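Local atomic coordinates of putative uncharacterized protein (Xanthomonas oryzae pv. oryzae, PDB entry 4KL0), a protein that is of unknown function but binds calcium and belongs to the inosine-uridine nucleoside hydrolase family, so that it may hydrolyse N-glycosidic bonds. Residues V7-P10 with T11-A14; C136-L139 with A140-H144; R196-N199 with N200-I204. All coordinates share one frame; numbering follows the deposited sequence.

Contact 1: V7-P10 with T11-A14; sequences VLTP and TEAA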
loop_
_atom_site.group_PDB
_atom_site.type_symbol
_atom_site.label_atom_id
_atom_site.label_comp_id
_atom_site.label_asym_id
_atom_site.label_seq_id
_atom_site.Cartn_x
_atom_site.Cartn_y
_atom_site.Cartn_z
ATOM N N VAL A 7 -8.820 -21.839 -5.011
ATOM C CA VAL A 7 -9.005 -22.666 -3.817
ATOM C C VAL A 7 -8.090 -22.186 -2.701
ATOM O O VAL A 7 -6.956 -21.689 -2.919
ATOM C CB VAL A 7 -8.831 -24.218 -4.057
ATOM C CG1 VAL A 7 -7.352 -24.627 -4.047
ATOM C CG2 VAL A 7 -9.558 -25.036 -2.992
ATOM N N LEU A 8 -8.628 -22.359 -1.505
ATOM C CA LEU A 8 -8.050 -21.991 -0.242
ATOM C C LEU A 8 -7.857 -23.264 0.567
ATOM O O LEU A 8 -8.571 -24.253 0.339
ATOM C CB LEU A 8 -9.054 -21.128 0.471
ATOM C CG LEU A 8 -9.381 -19.793 -0.223
ATOM C CD1 LEU A 8 -10.340 -19.026 0.627
ATOM C CD2 LEU A 8 -8.073 -19.047 -0.373
ATOM N N THR A 9 -6.944 -23.217 1.527
ATOM C CA THR A 9 -6.757 -24.299 2.480
ATOM C C THR A 9 -7.855 -24.213 3.514
ATOM O O THR A 9 -8.464 -23.159 3.683
ATOM C CB THR A 9 -5.408 -24.190 3.249
ATOM O OG1 THR A 9 -5.414 -23.035 4.106
ATOM C CG2 THR A 9 -4.242 -24.129 2.282
ATOM N N PRO A 10 -8.092 -25.315 4.258
ATOM C CA PRO A 10 -9.114 -25.202 5.306
ATOM C C PRO A 10 -8.980 -23.994 6.194
ATOM O O PRO A 10 -9.985 -23.312 6.375
ATOM C CB PRO A 10 -8.881 -26.459 6.159
ATOM C CG PRO A 10 -8.391 -27.456 5.165
ATOM C CD PRO A 10 -7.528 -26.681 4.197
ATOM N N THR A 11 -7.801 -23.725 6.759
ATOM C CA THR A 11 -7.687 -22.574 7.643
ATOM C C THR A 11 -7.810 -21.217 6.889
ATOM O O THR A 11 -8.231 -20.227 7.462
ATOM C CB THR A 11 -6.422 -22.604 8.520
ATOM O OG1 THR A 11 -5.253 -22.296 7.731
ATOM C CG2 THR A 11 -6.277 -23.975 9.137
ATOM N N GLU A 12 -7.415 -21.169 5.621
ATOM C CA GLU A 12 -7.593 -19.923 4.846
ATOM C C GLU A 12 -9.087 -19.706 4.589
ATOM O O GLU A 12 -9.608 -18.608 4.752
ATOM C CB GLU A 12 -6.853 -19.990 3.513
ATOM C CG GLU A 12 -5.360 -19.714 3.680
ATOM C CD GLU A 12 -4.562 -20.137 2.450
ATOM O OE1 GLU A 12 -5.103 -20.826 1.515
ATOM O OE2 GLU A 12 -3.361 -19.782 2.451
ATOM N N ALA A 13 -9.769 -20.774 4.201
ATOM C CA ALA A 13 -11.181 -20.674 3.868
ATOM C C ALA A 13 -11.937 -20.225 5.125
ATOM O O ALA A 13 -12.831 -19.381 5.045
ATOM C CB ALA A 13 -11.717 -22.006 3.317
ATOM N N ALA A 14 -11.558 -20.746 6.298
ATOM C CA ALA A 14 -12.192 -20.317 7.556
ATOM C C ALA A 14 -11.988 -18.861 7.941
ATOM O O ALA A 14 -12.871 -18.203 8.518
ATOM C CB ALA A 14 -11.736 -21.218 8.722
#

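Contact 2: C136-L139 with A140-H144; sequences CERL and ATSPH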
loop_
_atom_site.group_PDB
_atom_site.type_symbol
_atom_site.label_atom_id
_atom_site.label_comp_id
_atom_site.label_asym_id
_atom_site.label_seq_id
_atom_site.Cartn_x
_atom_site.Cartn_y
_atom_site.Cartn_z
ATOM N N CYS A 136 -11.892 14.891 -6.973
ATOM C CA CYS A 136 -12.623 16.098 -6.572
ATOM C C CYS A 136 -14.107 15.985 -6.985
ATOM O O CYS A 136 -15.040 16.144 -6.141
ATOM C CB CYS A 136 -12.004 17.359 -7.187
ATOM S SG CYS A 136 -10.455 17.923 -6.418
ATOM N N GLU A 137 -14.321 15.716 -8.272
ATOM C CA GLU A 137 -15.687 15.549 -8.799
ATOM C C GLU A 137 -16.453 14.480 -8.044
ATOM O O GLU A 137 -17.652 14.614 -7.793
ATOM C CB GLU A 137 -15.655 15.205 -10.280
ATOM C CG GLU A 137 -14.954 16.248 -11.141
ATOM C CD GLU A 137 -15.107 15.956 -12.632
ATOM O OE1 GLU A 137 -16.084 15.254 -13.007
ATOM O OE2 GLU A 137 -14.258 16.410 -13.436
ATOM N N ARG A 138 -15.764 13.406 -7.656
ATOM C CA ARG A 138 -16.424 12.344 -6.938
ATOM C C ARG A 138 -16.769 12.706 -5.479
ATOM O O ARG A 138 -17.815 12.296 -4.975
ATOM C CB ARG A 138 -15.615 11.023 -7.035
ATOM C CG ARG A 138 -16.267 9.884 -6.238
ATOM C CD ARG A 138 -15.508 8.559 -6.416
ATOM N NE ARG A 138 -15.352 8.185 -7.815
ATOM C CZ ARG A 138 -16.299 7.526 -8.482
ATOM N NH1 ARG A 138 -17.441 7.220 -7.860
ATOM N NH2 ARG A 138 -16.099 7.168 -9.762
ATOM N N LEU A 139 -15.904 13.462 -4.797
ATOM C CA LEU A 139 -16.216 13.900 -3.435
ATOM C C LEU A 139 -17.502 14.759 -3.486
ATOM O O LEU A 139 -18.330 14.718 -2.579
ATOM C CB LEU A 139 -15.050 14.709 -2.840
ATOM C CG LEU A 139 -13.845 13.837 -2.464
ATOM C CD1 LEU A 139 -12.709 14.690 -1.956
ATOM C CD2 LEU A 139 -14.258 12.798 -1.406
ATOM N N ALA A 140 -17.639 15.506 -4.570
ATOM C CA ALA A 140 -18.778 16.432 -4.763
ATOM C C ALA A 140 -20.107 15.701 -4.839
ATOM O O ALA A 140 -21.116 16.134 -4.263
ATOM C CB ALA A 140 -18.566 17.243 -6.036
ATOM N N THR A 141 -20.101 14.586 -5.563
ATOM C CA THR A 141 -21.327 13.891 -5.939
ATOM C C THR A 141 -21.521 12.561 -5.208
ATOM O O THR A 141 -22.373 11.741 -5.584
ATOM C CB THR A 141 -21.358 13.658 -7.454
ATOM O OG1 THR A 141 -22.616 13.079 -7.832
ATOM C CG2 THR A 141 -20.216 12.747 -7.890
ATOM N N SER A 142 -20.757 12.325 -4.151
ATOM C CA SER A 142 -21.028 11.123 -3.376
ATOM C C SER A 142 -22.022 11.355 -2.260
ATOM O O SER A 142 -21.863 12.285 -1.466
ATOM C CB SER A 142 -19.755 10.509 -2.794
ATOM O OG SER A 142 -18.987 9.968 -3.842
ATOM N N PRO A 143 -23.022 10.464 -2.175
ATOM C CA PRO A 143 -24.022 10.443 -1.105
ATOM C C PRO A 143 -23.445 9.885 0.193
ATOM O O PRO A 143 -24.031 10.070 1.275
ATOM C CB PRO A 143 -25.101 9.522 -1.667
ATOM C CG PRO A 143 -24.388 8.622 -2.611
ATOM C CD PRO A 143 -23.253 9.417 -3.188
ATOM N N HIS A 144 -22.288 9.226 0.109
ATOM C CA HIS A 144 -21.689 8.641 1.311
ATOM C C HIS A 144 -20.221 9.014 1.430
ATOM O O HIS A 144 -19.600 9.311 0.422
ATOM C CB HIS A 144 -21.854 7.130 1.264
ATOM C CG HIS A 144 -23.284 6.691 1.203
ATOM N ND1 HIS A 144 -23.986 6.602 0.016
ATOM C CD2 HIS A 144 -24.147 6.331 2.186
ATOM C CE1 HIS A 144 -25.215 6.187 0.272
ATOM N NE2 HIS A 144 -25.341 6.020 1.580
#

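Contact 3: R196-N199 with N200-I204; sequences RAYN and NATDI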
loop_
_atom_site.group_PDB
_atom_site.type_symbol
_atom_site.label_atom_id
_atom_site.label_comp_id
_atom_site.label_asym_id
_atom_site.label_seq_id
_atom_site.Cartn_x
_atom_site.Cartn_y
_atom_site.Cartn_z
ATOM N N ARG A 196 12.024 10.346 8.341
ATOM C CA ARG A 196 12.737 9.113 8.014
ATOM C C ARG A 196 11.861 8.075 7.345
ATOM O O ARG A 196 12.362 7.126 6.770
ATOM C CB ARG A 196 13.409 8.507 9.271
ATOM C CG ARG A 196 14.403 9.490 9.883
ATOM C CD ARG A 196 14.772 9.035 11.315
ATOM N NE ARG A 196 13.605 9.146 12.187
ATOM C CZ ARG A 196 13.613 8.760 13.477
ATOM N NH1 ARG A 196 14.725 8.257 14.042
ATOM N NH2 ARG A 196 12.497 8.845 14.186
ATOM N N ALA A 197 10.539 8.218 7.452
ATOM C CA ALA A 197 9.675 7.149 6.957
ATOM C C ALA A 197 9.564 7.321 5.444
ATOM O O ALA A 197 9.329 8.429 4.988
ATOM C CB ALA A 197 8.246 7.241 7.583
ATOM N N TYR A 198 9.679 6.217 4.710
ATOM C CA TYR A 198 9.852 6.269 3.247
ATOM C C TYR A 198 8.782 7.117 2.549
ATOM O O TYR A 198 9.096 8.022 1.737
ATOM C CB TYR A 198 9.850 4.824 2.668
ATOM C CG TYR A 198 10.104 4.794 1.158
ATOM C CD1 TYR A 198 11.383 4.562 0.650
ATOM C CD2 TYR A 198 9.065 4.987 0.266
ATOM C CE1 TYR A 198 11.630 4.545 -0.737
ATOM C CE2 TYR A 198 9.275 4.998 -1.104
ATOM C CZ TYR A 198 10.571 4.772 -1.602
ATOM O OH TYR A 198 10.767 4.784 -2.982
ATOM N N ASN A 199 7.521 6.831 2.844
ATOM C CA ASN A 199 6.452 7.550 2.139
ATOM C C ASN A 199 6.412 9.032 2.503
ATOM O O ASN A 199 6.033 9.878 1.723
ATOM C CB ASN A 199 5.090 6.938 2.323
ATOM C CG ASN A 199 4.996 5.593 1.595
ATOM O OD1 ASN A 199 5.704 5.408 0.558
ATOM N ND2 ASN A 199 4.216 4.648 2.129
ATOM N N ASN A 200 6.750 9.345 3.739
ATOM C CA ASN A 200 6.756 10.777 4.045
ATOM C C ASN A 200 7.895 11.488 3.312
ATOM O O ASN A 200 7.703 12.602 2.812
ATOM C CB ASN A 200 6.984 11.012 5.537
ATOM C CG ASN A 200 5.871 10.497 6.430
ATOM O OD1 ASN A 200 4.700 10.421 6.069
ATOM N ND2 ASN A 200 6.253 10.198 7.674
ATOM N N ALA A 201 9.072 10.825 3.259
ATOM C CA ALA A 201 10.314 11.375 2.652
ATOM C C ALA A 201 10.244 11.538 1.133
ATOM O O ALA A 201 10.998 12.361 0.587
ATOM C CB ALA A 201 11.467 10.513 3.013
ATOM N N THR A 202 9.285 10.861 0.489
ATOM C CA THR A 202 9.098 11.047 -0.960
ATOM C C THR A 202 8.852 12.519 -1.289
ATOM O O THR A 202 9.446 13.053 -2.243
ATOM C CB THR A 202 7.948 10.175 -1.510
ATOM O OG1 THR A 202 8.300 8.783 -1.386
ATOM C CG2 THR A 202 7.705 10.507 -2.998
ATOM N N ASP A 203 7.985 13.176 -0.500
ATOM C CA ASP A 203 7.737 14.624 -0.653
ATOM C C ASP A 203 7.371 15.083 0.765
ATOM O O ASP A 203 6.195 15.035 1.181
ATOM C CB ASP A 203 6.613 14.868 -1.663
ATOM C CG ASP A 203 6.239 16.340 -1.827
ATOM O OD1 ASP A 203 6.742 17.206 -1.038
ATOM O OD2 ASP A 203 5.400 16.611 -2.727
ATOM N N ILE A 204 8.386 15.529 1.491
ATOM C CA ILE A 204 8.169 15.778 2.928
ATOM C C ILE A 204 7.252 16.987 3.179
ATOM O O ILE A 204 6.519 16.973 4.177
ATOM C CB ILE A 204 9.484 15.875 3.690
ATOM C CG1 ILE A 204 9.200 15.844 5.207
ATOM C CG2 ILE A 204 10.190 17.167 3.291
ATOM C CD1 ILE A 204 8.500 14.595 5.691
HETATM O O HOH W 1 5.096 12.415 0.917
#

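Contact 1: V7-P10 with T11-A14
E12 and T9 grip each other across the first turn of helix 10-20 and form a capping box, a reciprocal pair of bonds. T9 occupies the N-cap position, and its hydroxyl accepts from the backbone amide of E12 (E12 N to T9 OG1 3.1 Å); the side chain of E12 in turn reaches back to the amide of T9.

Followed from its root, the glutamate hardly leaves T9. E12 CB touches the threonine hydroxyl and, in a different direction, lies 3.9 Å from L8 CB. E12 CG then passes within 3.3 Å of T9 OG1, and CD lies about as close to the same oxygen, so the glutamate chain crosses the threonine side chain at a slant, passing close to its hydroxyl. At the tip, E12 OE1 accepts from T9 N at 3.0 Å in a nearly straight bond (173°), received on the anti side of the carboxylate and 31° out of its plane. The hydroxyl can serve the cap because T9 carries OG1 between its backbone N and carbonyl carbon (chi1 67°), while CG2 stays beside the backbone N, near OE1.

Outside the box, ordinary helical bonding begins at once: A13 N donates to T9 O (2.8 Å) and A14 N to P10 O (3.0 Å). L8, the residue before the cap, lays its CD1 3.7 Å from the CA of A13, with its CB 4.0 Å from A13 CB; this apolar pairing has the spacing of a hydrophobic staple.

The buried carboxylate is also tied to the C-terminal helix 358-372, OE1 by a salt bridge to K370 and OE2 by a hydrogen bond to S366. L8 rests on K370, and T11 and E12 pack on L363, so the capped turn lies against that helix at the surface of the chain.

Contact 2: C136-L139 with A140-H144
The flat peptide carbonyl of R138 is approached by the S142 hydroxyl from above its plane, 37° out of it, rather than along a lone pair. The bond is nevertheless short: S142 OG donates to R138 O at 2.8 Å. It is a compact instance of a serine side chain turning back on a carbonyl four residues earlier, in the C-terminal part of a helix. S142 holds OG anti to its own carbonyl carbon (chi1 -70°), which also brings S142 OG 3.6 Å from R138 CG.

The same carbonyl takes a weak share of T141 N, whose N-H is divided between R138 O and E137 O, each 3.3 Å from T141 N. One residue earlier, A140 N donates to C136 O at 3.1 Å, an ordinary helical bond. Two methyl groups lie close to one carbonyl: T141 CG2 is 3.2 Å and A140 CB 3.3 Å from E137 O.

Beyond the turn, the guanidinium of R138 forms a salt bridge through NE with D62, and its side chain lies on strand 58-65. From another side of helix 133-141, L139 packs against helices 155-163 and 165-171, and C136 against L160 of the former.

Contact 3: R196-N199 with N200-I204
The ring of Y198 passes obliquely by the hydroxyl of T202, with Y198 CE2 3.9 Å from T202 OG1, across the single turn of helix 198-202 in this nucleoside hydrolase-like fold. T202 OG1 also lies 3.3 Å from Y198 O, at best a weak bond whose proton has another possible acceptor. T202 N donates weakly to Y198 O as well, while A201 N donates to A197 O at 3.0 Å with good geometry. On the N200 side chain, CG sits beside the backbone N (chi1 -65°), which places N200 ND2 3.6 Å from A197 CB.

The polar tips are claimed elsewhere. N200 ND2 is held by the carbonyls of G180 and D194, N199 ND2 by that of M178, and Y198 OH by E109. The side chain of Y198 comes within about 4 Å of that of the calcium ligand D35, and that of N199 within about 5 Å of the bound calcium ion, so the turn lies beside the calcium site.

At the far end D203 caps helix 204-216, and a water lies 2.8 Å from N199 O and 2.9 Å from D203 O.

In the fold
All three are local contacts at or near a helix end, yet their chemistry changes with place. Contact 1, at the surface, starts a helix with a reciprocal side-chain cap and borrows its charge partner from the C-terminal helix 358-372. Contact 2, also peripheral but partly buried, lies toward the other end of a helix, where a hydroxyl returns to a carbonyl and one face packs on two helices. Contact 3 lies nearest the chain's centre, about 14 Å from it between centres against 24 and 23 Å; its amides and phenol are held by groups from elsewhere in the chain, and the turn itself lies near the calcium. None touches another; contacts 2 and 3 come closest, about 16 Å between nearest atoms.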